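Local coordinates for ribosome inactivating type 1 protein (Iris hollandica, PDB 3MVG) that belongs to the single-chain (type 1) ribosome-inactivating proteins of plants, whose fold combines a mixed beta sheet with a cluster of helices, at residues His137-Ser140 with Pro141-Glu145; Phe165-Ile168 with Glu169-Thr173. All blocks are in the same frame, centred on the assembly; numbering follows the deposited sequence. Where two conformers were deposited one is given.

Contact 1. Residues His137-Ser140 with Pro141-Glu145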
loop_
_atom_site.group_PDB
_atom_site.type_symbol
_atom_site.label_atom_id
_atom_site.label_comp_id
_atom_site.label_asym_id
_atom_site.label_seq_id
_atom_site.Cartn_x
_atom_site.Cartn_y
_atom_site.Cartn_z
ATOM N N HIS A 137 27.533 9.915 -0.577
ATOM C CA HIS A 137 28.674 9.362 -1.307
ATOM C C HIS A 137 29.829 10.357 -1.376
ATOM O O HIS A 137 30.989 9.980 -1.201
ATOM C CB HIS A 137 28.274 8.937 -2.720
ATOM C CG HIS A 137 29.370 8.238 -3.458
ATOM N ND1 HIS A 137 30.271 8.908 -4.258
ATOM C CD2 HIS A 137 29.737 6.935 -3.483
ATOM C CE1 HIS A 137 31.130 8.041 -4.765
ATOM N NE2 HIS A 137 30.829 6.838 -4.310
ATOM N N ASN A 138 29.496 11.621 -1.610
ATOM C CA ASN A 138 30.489 12.660 -1.861
ATOM C C ASN A 138 30.955 13.437 -0.639
ATOM O O ASN A 138 32.014 14.059 -0.683
ATOM C CB ASN A 138 29.964 13.621 -2.926
ATOM C CG ASN A 138 29.731 12.937 -4.258
ATOM O OD1 ASN A 138 30.347 11.913 -4.565
ATOM N ND2 ASN A 138 28.833 13.498 -5.058
ATOM N N TRP A 139 30.183 13.415 0.445
ATOM C CA TRP A 139 30.515 14.223 1.625
ATOM C C TRP A 139 31.698 13.671 2.401
ATOM O O TRP A 139 31.846 12.462 2.571
ATOM C CB TRP A 139 29.299 14.345 2.550
ATOM C CG TRP A 139 29.502 15.241 3.766
ATOM C CD1 TRP A 139 29.253 16.580 3.844
ATOM C CD2 TRP A 139 29.980 14.843 5.058
ATOM N NE1 TRP A 139 29.539 17.044 5.110
ATOM C CE2 TRP A 139 29.984 15.997 5.874
ATOM C CE3 TRP A 139 30.377 13.617 5.617
ATOM C CZ2 TRP A 139 30.377 15.962 7.212
ATOM C CZ3 TRP A 139 30.758 13.581 6.948
ATOM C CH2 TRP A 139 30.764 14.749 7.728
ATOM N N SER A 140 32.549 14.577 2.869
ATOM C CA SER A 140 33.574 14.206 3.829
ATOM C C SER A 140 33.820 15.346 4.805
ATOM O O SER A 140 33.691 16.517 4.448
ATOM C CB SER A 140 34.872 13.795 3.130
ATOM O OG SER A 140 35.383 14.867 2.373
ATOM N N PRO A 141 34.163 15.003 6.053
ATOM C CA PRO A 141 34.538 16.056 6.985
ATOM C C PRO A 141 35.830 16.722 6.486
ATOM O O PRO A 141 36.618 16.075 5.799
ATOM C CB PRO A 141 34.765 15.299 8.297
ATOM C CG PRO A 141 35.094 13.922 7.903
ATOM C CD PRO A 141 34.360 13.658 6.621
ATOM N N PRO A 142 36.052 17.997 6.842
ATOM C CA PRO A 142 35.312 18.757 7.830
ATOM C C PRO A 142 34.230 19.680 7.282
ATOM O O PRO A 142 33.873 20.646 7.955
ATOM C CB PRO A 142 36.412 19.584 8.486
ATOM C CG PRO A 142 37.321 19.896 7.354
ATOM C CD PRO A 142 37.284 18.708 6.433
ATOM N N THR A 143 33.674 19.398 6.101
ATOM C CA THR A 143 32.550 20.233 5.685
ATOM C C THR A 143 31.401 20.082 6.686
ATOM O O THR A 143 31.284 19.051 7.385
ATOM C CB THR A 143 32.174 20.169 4.153
ATOM O OG1 THR A 143 30.786 19.883 3.930
ATOM C CG2 THR A 143 33.074 19.271 3.369
ATOM N N VAL A 144 30.591 21.124 6.804
ATOM C CA VAL A 144 29.521 21.131 7.787
ATOM C C VAL A 144 28.591 19.943 7.553
ATOM O O VAL A 144 28.491 19.416 6.436
ATOM C CB VAL A 144 28.738 22.452 7.784
ATOM C CG1 VAL A 144 29.645 23.606 8.230
ATOM C CG2 VAL A 144 28.133 22.701 6.403
ATOM N N GLU A 145 27.934 19.522 8.626
ATOM C CA GLU A 145 27.126 18.300 8.621
ATOM C C GLU A 145 25.708 18.460 8.075
ATOM O O GLU A 145 24.975 17.469 7.974
ATOM C CB GLU A 145 27.053 17.724 10.033
ATOM C CG GLU A 145 28.361 17.172 10.558
ATOM C CD GLU A 145 28.258 16.714 11.997
ATOM O OE1 GLU A 145 27.505 17.343 12.776
ATOM O OE2 GLU A 145 28.934 15.736 12.361
#
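The indole of Trp139 is held in the bend of the chain formed by Pro141 to Glu145. Its CG stands anti to the backbone N (chi1 -176°), which carries the ring from CB forward into that bend. On the five-membered ring, CD1 passes Thr143 OG1 at 3.6 Å. Next comes NE1, which donates to Val144 O over 2.9 Å; the oxygen lies somewhat off the ring plane, and the N-H approaches from above the carbonyl plane at an N-H...O angle of 152°. The ring edge at CZ2 lies 3.2 Å from Thr143 O, which sits near the ring plane, and CZ2 also meets Glu145 CG, whose carboxylate turns instead to Thr103. The far rim belongs to Pro141: its N sits over one ring face, with CH2 3.8 Å from that N and CZ3 3.6 Å from Pro141 CD. Tryptophan suits the place because a single side chain offers proline a broad apolar face and the carbonyl of Val144, five residues on, a polar N-H; Leu102 and Val148 add to its burial. Pro141 reaches on to Arg81 and Tyr83. The backbone itself doubles back: Thr143 N gives a weak bond of 3.3 Å to Ser140 O, and the peptide before Pro142 is cis, a geometry that proline tolerates well. Ser140 to Thr143 thus form a type VI beta turn, here in the loop joining helix 126-138 to helix 146-164.

Contact 2. Residues Phe165-Ile168 with Glu169-Thr173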
loop_
_atom_site.group_PDB
_atom_site.type_symbol
_atom_site.label_atom_id
_atom_site.label_comp_id
_atom_site.label_asym_id
_atom_site.label_seq_id
_atom_site.Cartn_x
_atom_site.Cartn_y
_atom_site.Cartn_z
ATOM N N PHE A 165 6.458 0.453 8.396
ATOM C CA PHE A 165 5.055 0.774 8.101
ATOM C C PHE A 165 4.744 0.686 6.621
ATOM O O PHE A 165 5.188 1.534 5.821
ATOM C CB PHE A 165 4.694 2.189 8.555
ATOM C CG PHE A 165 4.708 2.384 10.036
ATOM C CD1 PHE A 165 3.645 1.942 10.819
ATOM C CD2 PHE A 165 5.766 3.029 10.648
ATOM C CE1 PHE A 165 3.648 2.132 12.201
ATOM C CE2 PHE A 165 5.770 3.227 12.021
ATOM C CZ PHE A 165 4.710 2.783 12.795
ATOM N N ARG A 166 3.931 -0.296 6.253
ATOM C CA ARG A 166 3.477 -0.421 4.874
ATOM C C ARG A 166 2.634 0.773 4.437
ATOM O O ARG A 166 2.548 1.052 3.236
ATOM C CB ARG A 166 2.736 -1.741 4.662
ATOM C CG ARG A 166 3.647 -2.934 4.829
ATOM C CD ARG A 166 2.887 -4.237 4.889
ATOM N NE ARG A 166 3.765 -5.353 5.221
ATOM C CZ ARG A 166 4.504 -6.032 4.345
ATOM N NH1 ARG A 166 4.459 -5.747 3.042
ATOM N NH2 ARG A 166 5.294 -6.998 4.788
ATOM N N ALA A 167 2.030 1.489 5.384
ATOM C CA ALA A 167 1.283 2.699 5.026
ATOM C C ALA A 167 2.211 3.765 4.457
ATOM O O ALA A 167 1.812 4.533 3.576
ATOM C CB ALA A 167 0.522 3.246 6.214
ATOM N N ILE A 168 3.443 3.816 4.952
ATOM C CA ILE A 168 4.429 4.762 4.418
ATOM C C ILE A 168 4.976 4.259 3.075
ATOM O O ILE A 168 5.097 5.038 2.124
ATOM C CB ILE A 168 5.550 5.086 5.435
ATOM C CG1 ILE A 168 4.930 5.532 6.767
ATOM C CG2 ILE A 168 6.493 6.162 4.863
ATOM C CD1 ILE A 168 5.935 5.794 7.877
ATOM N N GLU A 169 5.290 2.967 2.989
ATOM C CA GLU A 169 5.638 2.345 1.712
ATOM C C GLU A 169 4.622 2.704 0.624
ATOM O O GLU A 169 4.999 3.060 -0.497
ATOM C CB GLU A 169 5.710 0.830 1.871
ATOM C CG GLU A 169 5.968 0.114 0.568
ATOM C CD GLU A 169 5.986 -1.387 0.710
ATOM O OE1 GLU A 169 6.283 -2.072 -0.287
ATOM O OE2 GLU A 169 5.723 -1.897 1.820
ATOM N N GLN A 170 3.338 2.609 0.955
ATOM C CA GLN A 170 2.250 2.901 0.017
ATOM C C GLN A 170 2.351 4.299 -0.598
ATOM O O GLN A 170 2.124 4.474 -1.810
ATOM C CB GLN A 170 0.906 2.747 0.734
ATOM C CG GLN A 170 -0.276 3.217 -0.059
ATOM C CD GLN A 170 -0.850 2.133 -0.908
ATOM O OE1 GLN A 170 -0.191 1.590 -1.797
ATOM N NE2 GLN A 170 -2.083 1.790 -0.632
ATOM N N ARG A 171 2.675 5.284 0.239
ATOM C CA ARG A 171 2.852 6.662 -0.215
ATOM C C ARG A 171 3.919 6.711 -1.304
ATOM O O ARG A 171 3.744 7.379 -2.328
ATOM C CB ARG A 171 3.257 7.579 0.945
ATOM C CG ARG A 171 2.353 7.529 2.170
ATOM C CD ARG A 171 0.895 7.641 1.783
ATOM N NE ARG A 171 0.064 8.152 2.873
ATOM C CZ ARG A 171 -0.611 7.391 3.726
ATOM N NH1 ARG A 171 -0.548 6.069 3.637
ATOM N NH2 ARG A 171 -1.348 7.954 4.676
ATOM N N VAL A 172 5.018 5.994 -1.077
ATOM C CA VAL A 172 6.131 5.944 -2.020
ATOM C C VAL A 172 5.708 5.255 -3.316
ATOM O O VAL A 172 5.897 5.797 -4.408
ATOM C CB VAL A 172 7.371 5.242 -1.401
ATOM C CG1 VAL A 172 8.532 5.239 -2.382
ATOM C CG2 VAL A 172 7.785 5.941 -0.120
ATOM N N THR A 173 5.114 4.072 -3.225
ATOM C CA THR A 173 4.768 3.360 -4.455
ATOM C C THR A 173 3.661 4.063 -5.241
ATOM O O THR A 173 3.658 3.988 -6.469
ATOM C CB THR A 173 4.448 1.879 -4.214
ATOM O OG1 THR A 173 3.351 1.784 -3.317
ATOM C CG2 THR A 173 5.652 1.159 -3.609
HETATM O O HOH W 1 3.440 -3.524 1.451
#
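The start of the short helix 166-173, which follows the long helix 146-164 after a break at Phe165, sets Arg166 beside Glu169 and Ala167 beside Arg171. Phe165 takes the N-cap position, its carbonyl O receiving Glu169 N at 3.2 Å; Gln170 N repeats the i to i+4 pattern on Arg166 O at 2.9 Å. One turn apart, the chains of Arg166 and Glu169 run side by side in the same direction. Glu169 is extended, with CG anti to the backbone N (chi1 176°), and its OE2 lies 3.8 Å from Arg166 CG. The charged ends stop short of a salt bridge, Arg166 NH1 and Glu169 OE2 being 4.2 Å apart with the oxygen well out of the guanidinium plane. A water joins them, accepting from Arg166 NH1 at 2.9 Å in that plane and donating to Glu169 OE2 at 2.8 Å. Both residues also contact helix 13-27: Glu169 OE2 forms a salt bridge with Arg24, Glu169 OE1 is hydrogen-bonded to Ser17 and Arg166 NH2 to Gln21. The carboxylate probably eases the closeness of Arg166 and Arg24. On another side of the helix, Arg171 bends at chi2 (-48°) and folds back, so that in one of its two conformers NH1 makes a weak, strongly bent bond of 2.8 Å to Ala167 O, its angle only 117°. Gln170 packs on Ala167 of the second subunit, where a small methyl suits the interface, and donates through NE2 to Arg166 O of that subunit, while Ile168 and Val172 pack on helix 146-164.

Overall arrangement
Contact 1 (137-145) and contact 2 (165-173) follow one another in the sequence, separated chiefly by helix 146-164: the first forms the loop leading into it, the second the short helix just after it. Their centres are 30 Å apart and their nearest atoms about 20 Å, on opposite sides of the chain's centre, so the long helix spans much of the molecule between them. Contact 1 is a surface turn beside strand 81-84 of the mixed sheet. Contact 2 is largely buried, its centre about 11 Å from the centre of the chain, among helices 13-27, 146-164 and 192-199. They thus mark the two ends of one helical segment, the first at the sheet side and the surface, the second among helices and beside the second subunit.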